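Local coordinates for Alpha/beta hydrolase family protein (Bacillus anthracis, PDB 3OOS) that is probably a hydrolase of the alpha/beta-hydrolase fold, whose natural substrate is not established, at residues S224-C228 with F270-V274. Numbering follows the deposited sequence. Where two conformers were deposited one is given.
Sequences SFIYC and FNQFV
Tyr227 on strand 224-229 holds CG between its backbone N and carbonyl carbon (chi1 75°), and its ring meets two phenylalanines of helix 267-276. Phe270 and Phe273 both set CG opposite their backbone N, which sends both rings from the helix toward the strand. Phe270 brings its edge to the face of Tyr227. Its CE1 stands 3.7 Å from Tyr227 CZ, displaced from the ring centre toward the rim. The two planes lie at 81°, a T-shaped pair. Phe273 meets the same tyrosine differently. Here the tyrosine supplies the edge and Phe273 the face, in an offset edge-to-face pair with planes at 65°. The shortest approach is 3.6 Å, from Tyr227 CD2 to Phe273 CZ. Phe273 CZ also touches the strand two residues earlier, 3.9 Å from Phe225 CB. Phe225 makes this contact through CB, and its ring does not take part.

Segments 224-228 and 270-274 run nearly antiparallel, their axes approaching to 11.2 Å. The aromatic rings bridge this distance. The contact thus packs the C-terminal helix of the alpha/beta-hydrolase fold against one face of the central sheet. Ile226 points to the other face, where it meets helix 237-246.

Between the two segments the contact is apolar and aromatic. The one polar side-chain end in the cluster, Tyr227 OH, is hydrogen-bonded to His98 ND1. The cluster probably helps to hold the Tyr227 ring in its orientation, and the hydroxyl bond ties it to a residue within the probable GxSxG nucleophile elbow, just before Ser99, the probable nucleophile. This is consistent with a second-shell position near the probable active site.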
ATOM      1  N   SER A 224      13.725  -7.734  -4.007  1.00 10.44           N
ATOM      2  CA  SER A 224      12.532  -6.954  -4.293  1.00 10.34           C
ATOM      3  C   SER A 224      11.512  -7.825  -5.001  1.00 10.37           C
ATOM      4  O   SER A 224      11.755  -8.310  -6.106  1.00 11.30           O
ATOM      5  CB  SER A 224      12.897  -5.736  -5.142  1.00 10.09           C
ATOM      6  OG  SER A 224      13.837  -4.935  -4.448  1.00 10.14           O
ATOM      7  N   PHE A 225      10.373  -8.032  -4.349  1.00  9.93           N
ATOM      8  CA  PHE A 225       9.349  -8.923  -4.871  1.00  9.89           C
ATOM      9  C   PHE A 225       8.176  -8.099  -5.379  1.00  9.74           C
ATOM     10  O   PHE A 225       7.364  -7.602  -4.597  1.00  9.75           O
ATOM     11  CB  PHE A 225       8.934  -9.942  -3.799  1.00  9.98           C
ATOM     12  CG  PHE A 225      10.082 -10.770  -3.281  1.00 10.56           C
ATOM     13  CD1 PHE A 225      10.458 -11.946  -3.925  1.00 11.47           C
ATOM     14  CD2 PHE A 225      10.796 -10.368  -2.155  1.00 10.87           C
ATOM     15  CE1 PHE A 225      11.532 -12.710  -3.453  1.00 12.20           C
ATOM     16  CE2 PHE A 225      11.865 -11.125  -1.673  1.00 11.45           C
ATOM     17  CZ  PHE A 225      12.234 -12.297  -2.324  1.00 11.83           C
ATOM     18  N   ILE A 226       8.127  -7.940  -6.698  1.00  9.62           N
ATOM     19  CA  ILE A 226       7.135  -7.091  -7.355  1.00  9.34           C
ATOM     20  C   ILE A 226       5.988  -7.964  -7.848  1.00  9.34           C
ATOM     21  O   ILE A 226       6.214  -9.060  -8.346  1.00  9.48           O
ATOM     22  CB  ILE A 226       7.760  -6.318  -8.563  1.00  9.52           C
ATOM     23  CG1 ILE A 226       9.177  -5.796  -8.244  1.00  9.21           C
ATOM     24  CG2 ILE A 226       6.835  -5.204  -9.055  1.00  9.15           C
ATOM     25  CD1 ILE A 226       9.296  -4.921  -6.981  1.00  9.33           C
ATOM     26  N   TYR A 227       4.754  -7.492  -7.697  1.00  9.19           N
ATOM     27  CA  TYR A 227       3.601  -8.229  -8.218  1.00  9.28           C
ATOM     28  C   TYR A 227       2.525  -7.254  -8.677  1.00  9.35           C
ATOM     29  O   TYR A 227       2.513  -6.090  -8.269  1.00  9.35           O
ATOM     30  CB  TYR A 227       3.035  -9.216  -7.173  1.00  9.37           C
ATOM     31  CG  TYR A 227       2.243  -8.535  -6.075  1.00  9.42           C
ATOM     32  CD1 TYR A 227       0.893  -8.224  -6.254  1.00  9.76           C
ATOM     33  CD2 TYR A 227       2.847  -8.186  -4.866  1.00  9.66           C
ATOM     34  CE1 TYR A 227       0.166  -7.582  -5.262  1.00  9.93           C
ATOM     35  CE2 TYR A 227       2.125  -7.550  -3.861  1.00  9.94           C
ATOM     36  CZ  TYR A 227       0.786  -7.249  -4.069  1.00  9.70           C
ATOM     37  OH  TYR A 227       0.064  -6.605  -3.091  1.00 10.56           O
ATOM     38  N   CYS A 228       1.614  -7.740  -9.514  1.00  9.55           N
ATOM     39  CA  CYS A 228       0.506  -6.929  -9.999  1.00  9.79           C
ATOM     40  C   CYS A 228      -0.552  -7.818 -10.625  1.00 10.16           C
ATOM     41  O   CYS A 228      -0.233  -8.848 -11.226  1.00 10.21           O
ATOM     42  CB  CYS A 228       1.002  -5.923 -11.043  1.00  9.95           C
ATOM     43  SG  CYS A 228      -0.164  -4.602 -11.457  1.00 10.48           S
ATOM     44  N   PHE A 270      -1.539 -16.101  -4.100  1.00 13.17           N
ATOM     45  CA  PHE A 270      -0.916 -15.077  -3.261  1.00 12.65           C
ATOM     46  C   PHE A 270      -0.200 -15.692  -2.057  1.00 12.95           C
ATOM     47  O   PHE A 270       0.869 -15.222  -1.664  1.00 12.55           O
ATOM     48  CB  PHE A 270      -1.903 -13.992  -2.814  1.00 12.20           C
ATOM     49  CG  PHE A 270      -1.224 -12.746  -2.318  1.00 11.25           C
ATOM     50  CD1 PHE A 270      -0.794 -11.774  -3.218  1.00 10.56           C
ATOM     51  CD2 PHE A 270      -0.979 -12.559  -0.960  1.00 10.23           C
ATOM     52  CE1 PHE A 270      -0.143 -10.628  -2.772  1.00 10.05           C
ATOM     53  CE2 PHE A 270      -0.325 -11.417  -0.504  1.00 10.45           C
ATOM     54  CZ  PHE A 270       0.088 -10.448  -1.411  1.00  9.95           C
ATOM     55  N   ASN A 271      -0.786 -16.742  -1.484  1.00 13.35           N
ATOM     56  CA  ASN A 271      -0.137 -17.488  -0.407  1.00 14.17           C
ATOM     57  C   ASN A 271       1.188 -18.091  -0.858  1.00 14.50           C
ATOM     58  O   ASN A 271       2.176 -18.047  -0.121  1.00 14.63           O
ATOM     59  CB  ASN A 271      -1.061 -18.572   0.155  1.00 14.40           C
ATOM     60  CG  ASN A 271      -2.125 -18.012   1.082  1.00 15.11           C
ATOM     61  OD1 ASN A 271      -1.950 -16.950   1.687  1.00 16.27           O
ATOM     62  ND2 ASN A 271      -3.240 -18.730   1.207  1.00 16.71           N
ATOM     63  N   GLN A 272       1.208 -18.634  -2.077  1.00 14.79           N
ATOM     64  CA  GLN A 272       2.435 -19.170  -2.665  0.50 14.97           C
ATOM     65  C   GLN A 272       3.460 -18.054  -2.856  1.00 14.83           C
ATOM     66  O   GLN A 272       4.651 -18.236  -2.588  1.00 14.85           O
ATOM     67  CB  GLN A 272       2.140 -19.869  -3.997  0.50 15.19           C
ATOM     68  CG  GLN A 272       3.338 -20.603  -4.593  0.50 15.76           C
ATOM     69  CD  GLN A 272       3.975 -21.568  -3.612  0.50 16.52           C
ATOM     70  OE1 GLN A 272       3.290 -22.368  -2.975  0.50 17.46           O
ATOM     71  NE2 GLN A 272       5.295 -21.495  -3.481  0.50 16.66           N
ATOM     72  N   PHE A 273       2.985 -16.893  -3.313  1.00 14.35           N
ATOM     73  CA  PHE A 273       3.838 -15.718  -3.473  1.00 13.95           C
ATOM     74  C   PHE A 273       4.495 -15.326  -2.143  1.00 13.86           C
ATOM     75  O   PHE A 273       5.700 -15.080  -2.097  1.00 13.69           O
ATOM     76  CB  PHE A 273       3.050 -14.539  -4.060  1.00 13.75           C
ATOM     77  CG  PHE A 273       3.790 -13.228  -4.009  1.00 13.21           C
ATOM     78  CD1 PHE A 273       4.809 -12.945  -4.918  1.00 13.55           C
ATOM     79  CD2 PHE A 273       3.472 -12.275  -3.041  1.00 12.72           C
ATOM     80  CE1 PHE A 273       5.499 -11.728  -4.867  1.00 13.10           C
ATOM     81  CE2 PHE A 273       4.155 -11.065  -2.982  1.00 12.73           C
ATOM     82  CZ  PHE A 273       5.170 -10.788  -3.899  1.00 12.74           C
ATOM     83  N   VAL A 274       3.704 -15.279  -1.070  1.00 13.89           N
ATOM     84  CA  VAL A 274       4.225 -14.951   0.265  1.00 14.14           C
ATOM     85  C   VAL A 274       5.340 -15.923   0.664  1.00 14.66           C
ATOM     86  O   VAL A 274       6.426 -15.507   1.078  1.00 14.38           O
ATOM     87  CB  VAL A 274       3.106 -14.943   1.343  1.00 14.10           C
ATOM     88  CG1 VAL A 274       3.693 -14.785   2.743  1.00 14.48           C
ATOM     89  CG2 VAL A 274       2.098 -13.826   1.063  1.00 14.17           C
TER